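Local atomic coordinates of alpha-1,3-glucanase (Bacillus circulans, PDB entry 5ZRU), a protein that hydrolyses alpha-1,3-glucan, the chain described here being the catalytic unit of a larger glycoside hydrolase of family 87. Residues S432-N437 with T456-S461; L220-G225 with N231-G236. One frame throughout, in Å; residues are numbered along the deposited sequence.

Contact 1. Residues S432-N437 with T456-S461; sequences SAIRMN and TTIINS
The methyl of A433 packs against both branches of I458: a small residue at a corner of the backbone puts its one side-chain carbon directly against a bulky one, at close quarters. A433 CB lies 3.5 Å from I458 CG2, which is tighter than ordinary van der Waals contact, and 3.6 Å from I458 CG1. It is also close to I458 CD1, at 3.7 Å, so the alanine methyl sits against most of the isoleucine rather than touching one methyl alone. The first torsion of I458 sets this up: CG1 stands anti to the carbonyl carbon (chi1 -67°) and CG2 anti to the backbone N, which lets both branches flank the alanine.

Two further touches extend the patch. I434 starts off along the contact rather than into it, but its end swings closer, and its CD1 meets I458 CD1 tip to tip at 4.2 Å. On the other flank of A433, the CB of S461 comes within 4.0 Å of the backbone N of A433. The hydroxyl of S461 is used within its own segment, reaching back two residues: OG donates to I459 O over 3.1 Å, arriving well above the carbonyl plane.

Strand 424-426 adds I425, which touches both A433 and I434, while I475 and I492 pack on I458. The backbone bends at A433 and I434, passing from strand 431-432 to strand 435-437, which belongs to a different face. An apolar interior formed where one wall turns into the next, and faced by a neighbouring wall, is characteristic of the right-handed parallel beta-helix of the pectate lyase-like catalytic domain.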
loop_
_atom_site.group_PDB
_atom_site.type_symbol
_atom_site.label_atom_id
_atom_site.label_comp_id
_atom_site.label_asym_id
_atom_site.label_seq_id
_atom_site.Cartn_x
_atom_site.Cartn_y
_atom_site.Cartn_z
ATOM N N SER A 432 -5.633 7.640 -8.672
ATOM C CA SER A 432 -4.544 8.025 -9.560
ATOM C C SER A 432 -3.304 7.226 -9.203
ATOM O O SER A 432 -3.163 6.754 -8.076
ATOM C CB SER A 432 -4.228 9.524 -9.432
ATOM O OG SER A 432 -5.403 10.305 -9.588
ATOM N N ALA A 433 -2.392 7.082 -10.167
ATOM C CA ALA A 433 -1.075 6.572 -9.807
ATOM C C ALA A 433 -0.310 7.598 -8.988
ATOM O O ALA A 433 0.349 7.252 -8.002
ATOM C CB ALA A 433 -0.269 6.196 -11.049
ATOM N N ILE A 434 -0.409 8.868 -9.377
ATOM C CA ILE A 434 0.305 9.974 -8.754
ATOM C C ILE A 434 -0.672 11.130 -8.591
ATOM O O ILE A 434 -1.386 11.472 -9.539
ATOM C CB ILE A 434 1.501 10.437 -9.609
ATOM C CG1 ILE A 434 2.610 9.390 -9.635
ATOM C CG2 ILE A 434 2.041 11.776 -9.101
ATOM C CD1 ILE A 434 3.625 9.659 -10.724
ATOM N N ARG A 435 -0.690 11.748 -7.406
ATOM C CA ARG A 435 -1.475 12.960 -7.240
ATOM C C ARG A 435 -0.702 13.977 -6.412
ATOM O O ARG A 435 0.151 13.632 -5.585
ATOM C CB ARG A 435 -2.857 12.687 -6.611
ATOM C CG ARG A 435 -2.872 12.494 -5.095
ATOM C CD ARG A 435 -4.307 12.325 -4.604
ATOM N NE ARG A 435 -4.357 12.030 -3.172
ATOM C CZ ARG A 435 -5.406 12.291 -2.398
ATOM N NH1 ARG A 435 -6.493 12.856 -2.915
ATOM N NH2 ARG A 435 -5.366 11.995 -1.103
ATOM N N MET A 436 -0.987 15.246 -6.675
ATOM C CA MET A 436 -0.568 16.335 -5.805
ATOM C C MET A 436 -1.778 17.231 -5.612
ATOM O O MET A 436 -2.534 17.451 -6.561
ATOM C CB MET A 436 0.591 17.127 -6.408
ATOM C CG MET A 436 1.825 16.285 -6.737
ATOM S SD MET A 436 3.145 17.270 -7.490
ATOM C CE MET A 436 3.605 18.359 -6.148
ATOM N N ASN A 437 -1.982 17.727 -4.396
ATOM C CA ASN A 437 -2.979 18.776 -4.215
ATOM C C ASN A 437 -2.533 19.682 -3.078
ATOM O O ASN A 437 -1.560 19.400 -2.376
ATOM C CB ASN A 437 -4.399 18.205 -3.996
ATOM C CG ASN A 437 -4.591 17.486 -2.658
ATOM O OD1 ASN A 437 -4.079 17.890 -1.619
ATOM N ND2 ASN A 437 -5.386 16.412 -2.688
ATOM N N THR A 456 9.109 5.895 -14.374
ATOM C CA THR A 456 8.000 5.244 -13.691
ATOM C C THR A 456 6.995 4.742 -14.713
ATOM O O THR A 456 6.708 5.427 -15.697
ATOM C CB THR A 456 7.343 6.204 -12.689
ATOM O OG1 THR A 456 8.237 6.416 -11.585
ATOM C CG2 THR A 456 6.011 5.649 -12.156
ATOM N N THR A 457 6.489 3.534 -14.486
ATOM C CA THR A 457 5.478 2.912 -15.330
ATOM C C THR A 457 4.160 2.863 -14.575
ATOM O O THR A 457 4.119 2.437 -13.415
ATOM C CB THR A 457 5.905 1.504 -15.745
ATOM O OG1 THR A 457 7.092 1.606 -16.533
ATOM C CG2 THR A 457 4.811 0.807 -16.565
ATOM N N ILE A 458 3.097 3.315 -15.236
ATOM C CA ILE A 458 1.761 3.424 -14.666
ATOM C C ILE A 458 0.833 2.618 -15.552
ATOM O O ILE A 458 0.864 2.775 -16.779
ATOM C CB ILE A 458 1.301 4.894 -14.600
ATOM C CG1 ILE A 458 2.151 5.682 -13.604
ATOM C CG2 ILE A 458 -0.195 4.969 -14.307
ATOM C CD1 ILE A 458 2.036 7.211 -13.769
ATOM N N ILE A 459 0.011 1.756 -14.948
ATOM C CA ILE A 459 -0.806 0.814 -15.710
ATOM C C ILE A 459 -2.217 0.773 -15.132
ATOM O O ILE A 459 -2.391 0.610 -13.919
ATOM C CB ILE A 459 -0.193 -0.604 -15.713
ATOM C CG1 ILE A 459 1.232 -0.585 -16.269
ATOM C CG2 ILE A 459 -1.059 -1.576 -16.535
ATOM C CD1 ILE A 459 1.924 -1.955 -16.234
ATOM N N ASN A 460 -3.222 0.917 -16.002
ATOM C CA ASN A 460 -4.627 0.713 -15.634
ATOM C C ASN A 460 -5.077 1.657 -14.521
ATOM O O ASN A 460 -5.899 1.288 -13.678
ATOM C CB ASN A 460 -4.893 -0.735 -15.203
ATOM C CG ASN A 460 -4.607 -1.742 -16.285
ATOM O OD1 ASN A 460 -4.665 -1.436 -17.470
ATOM N ND2 ASN A 460 -4.298 -2.970 -15.874
ATOM N N SER A 461 -4.558 2.881 -14.509
ATOM C CA SER A 461 -4.831 3.804 -13.414
ATOM C C SER A 461 -5.617 5.018 -13.913
ATOM O O SER A 461 -6.014 5.102 -15.078
ATOM C CB SER A 461 -3.521 4.212 -12.728
ATOM O OG SER A 461 -2.920 3.064 -12.140
#

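Contact 2. Residues L220-G225 with N231-G236; sequences LYIPAG and NMWKIG
W233 reaches across from one wall to meet L220 and I222 on the other, and all of the contact between the two segments is apolar. The backbones stay well apart, with 13.8 Å between the CA atoms of I222 and W233, so the indole does the bridging. Its CG is anti to the backbone N (chi1 -173°), and the six-membered end of the ring points towards the two aliphatic side chains, which approach from the opposite direction. L220 touches the indole at its edge, near the ring plane, with CD2 at 4.2 Å from W233 CZ2. I222 comes in obliquely, its CD1 also 4.2 Å from W233, at CH2. Two neighbouring ring carbons are thus each met by one methyl.

The ring is covered from a different side by a residue of its own strand: I235 CD1 lies over the centre of one indole face, 3.7 Å above its plane.

A side-chain hydrogen bond within the second segment lies just ahead of strand 233-235. There N231 OD1 accepts from M232 N at 2.8 Å; the N-H points fairly straight at the oxygen (158°), while the donor sits nearly at right angles to the C=O.

Around this cluster, helix 203-216 presses against both partners: A209 and V210 meet L220, whereas L203 and V210 meet W233, and the ring of F206 makes an edge-to-face contact with the indole. Strand 245-249 contributes I247, which touches L220, I222 and I235, and I269 of strand 269-273 packs on W233 and I235.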
loop_
_atom_site.group_PDB
_atom_site.type_symbol
_atom_site.label_atom_id
_atom_site.label_comp_id
_atom_site.label_asym_id
_atom_site.label_seq_id
_atom_site.Cartn_x
_atom_site.Cartn_y
_atom_site.Cartn_z
ATOM N N LEU A 220 17.377 -6.434 20.804
ATOM C CA LEU A 220 16.174 -7.160 21.210
ATOM C C LEU A 220 15.783 -8.108 20.082
ATOM O O LEU A 220 15.398 -7.667 18.998
ATOM C CB LEU A 220 15.025 -6.202 21.541
ATOM C CG LEU A 220 13.669 -6.855 21.852
ATOM C CD1 LEU A 220 13.821 -7.938 22.903
ATOM C CD2 LEU A 220 12.637 -5.803 22.301
ATOM N N TYR A 221 15.864 -9.407 20.346
ATOM C CA TYR A 221 15.525 -10.444 19.382
ATOM C C TYR A 221 14.138 -11.002 19.677
ATOM O O TYR A 221 13.781 -11.233 20.836
ATOM C CB TYR A 221 16.567 -11.568 19.442
ATOM C CG TYR A 221 16.341 -12.747 18.506
ATOM C CD1 TYR A 221 16.443 -12.594 17.129
ATOM C CD2 TYR A 221 16.089 -14.024 19.012
ATOM C CE1 TYR A 221 16.271 -13.675 16.277
ATOM C CE2 TYR A 221 15.919 -15.117 18.163
ATOM C CZ TYR A 221 16.015 -14.925 16.796
ATOM O OH TYR A 221 15.867 -15.980 15.951
ATOM N N ILE A 222 13.353 -11.208 18.624
ATOM C CA ILE A 222 12.073 -11.895 18.722
ATOM C C ILE A 222 12.200 -13.191 17.926
ATOM O O ILE A 222 12.328 -13.144 16.694
ATOM C CB ILE A 222 10.914 -11.035 18.198
ATOM C CG1 ILE A 222 10.880 -9.689 18.921
ATOM C CG2 ILE A 222 9.570 -11.761 18.409
ATOM C CD1 ILE A 222 9.935 -8.683 18.283
ATOM N N PRO A 223 12.198 -14.364 18.576
ATOM C CA PRO A 223 12.450 -15.612 17.838
ATOM C C PRO A 223 11.285 -16.000 16.950
ATOM O O PRO A 223 10.260 -15.310 16.922
ATOM C CB PRO A 223 12.662 -16.644 18.953
ATOM C CG PRO A 223 11.873 -16.110 20.083
ATOM C CD PRO A 223 12.036 -14.602 20.016
ATOM N N ALA A 224 11.440 -17.104 16.223
ATOM C CA ALA A 224 10.362 -17.596 15.372
ATOM C C ALA A 224 9.131 -17.935 16.202
ATOM O O ALA A 224 9.233 -18.424 17.331
ATOM C CB ALA A 224 10.817 -18.836 14.601
ATOM N N GLY A 225 7.963 -17.693 15.624
ATOM C CA GLY A 225 6.702 -18.022 16.254
ATOM C C GLY A 225 5.750 -16.844 16.239
ATOM O O GLY A 225 6.086 -15.731 15.837
ATOM N N ASN A 231 -2.478 -5.056 23.450
ATOM C CA ASN A 231 -2.667 -3.618 23.345
ATOM C C ASN A 231 -1.542 -3.046 22.498
ATOM O O ASN A 231 -0.723 -3.788 21.942
ATOM C CB ASN A 231 -2.718 -2.943 24.717
ATOM C CG ASN A 231 -3.714 -1.794 24.739
ATOM O OD1 ASN A 231 -3.490 -0.723 24.127
ATOM N ND2 ASN A 231 -4.836 -2.011 25.430
ATOM N N MET A 232 -1.501 -1.717 22.411
ATOM C CA MET A 232 -0.442 -1.050 21.663
ATOM C C MET A 232 0.904 -1.331 22.321
ATOM O O MET A 232 1.026 -1.318 23.551
ATOM C CB MET A 232 -0.709 0.456 21.606
ATOM C CG MET A 232 0.300 1.265 20.754
ATOM S SD MET A 232 0.030 3.040 20.839
ATOM C CE MET A 232 -1.645 3.188 20.180
ATOM N N TRP A 233 1.912 -1.627 21.505
ATOM C CA TRP A 233 3.271 -1.814 22.006
ATOM C C TRP A 233 3.960 -0.453 21.997
ATOM O O TRP A 233 4.283 0.074 20.930
ATOM C CB TRP A 233 4.027 -2.834 21.155
ATOM C CG TRP A 233 5.393 -3.205 21.701
ATOM C CD1 TRP A 233 5.902 -2.892 22.935
ATOM C CD2 TRP A 233 6.432 -3.913 21.008
ATOM N NE1 TRP A 233 7.186 -3.381 23.060
ATOM C CE2 TRP A 233 7.534 -4.010 21.891
ATOM C CE3 TRP A 233 6.530 -4.489 19.737
ATOM C CZ2 TRP A 233 8.715 -4.661 21.541
ATOM C CZ3 TRP A 233 7.704 -5.129 19.386
ATOM C CH2 TRP A 233 8.785 -5.209 20.284
ATOM N N LYS A 234 4.181 0.118 23.183
ATOM C CA LYS A 234 4.794 1.435 23.316
ATOM C C LYS A 234 6.266 1.253 23.651
ATOM O O LYS A 234 6.608 0.727 24.716
ATOM C CB LYS A 234 4.087 2.270 24.384
ATOM C CG LYS A 234 2.633 2.522 24.029
ATOM C CD LYS A 234 1.882 3.251 25.126
ATOM C CE LYS A 234 0.416 3.426 24.725
ATOM N NZ LYS A 234 -0.275 4.469 25.547
ATOM N N ILE A 235 7.126 1.681 22.743
ATOM C CA ILE A 235 8.558 1.449 22.840
ATOM C C ILE A 235 9.182 2.780 23.234
ATOM O O ILE A 235 9.414 3.648 22.382
ATOM C CB ILE A 235 9.123 0.893 21.528
ATOM C CG1 ILE A 235 8.442 -0.447 21.221
ATOM C CG2 ILE A 235 10.644 0.739 21.607
ATOM C CD1 ILE A 235 8.884 -1.082 19.888
ATOM N N GLY A 236 9.440 2.941 24.533
ATOM C CA GLY A 236 9.771 4.230 25.107
ATOM C C GLY A 236 8.516 5.014 25.463
ATOM O O GLY A 236 7.389 4.630 25.144
#

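Contact 2 comes first along the chain and is complete before contact 1 begins. Their centres lie 36 Å apart, their nearest atoms about 23 Å, and they fall on opposite sides of the centre of the chain without touching. All four segments belong to the D2 part of the catalytic domain. The contacts share one series of parallel strands, which holds both 233-235 and 435-437, but their other partners, 220-222 and 456-459, lie on different, linked faces of the beta-helix. Both place buried apolar side chains inside it: contact 2 by an indole bridging two faces near helix 203-216, contact 1 at a corner many coils later.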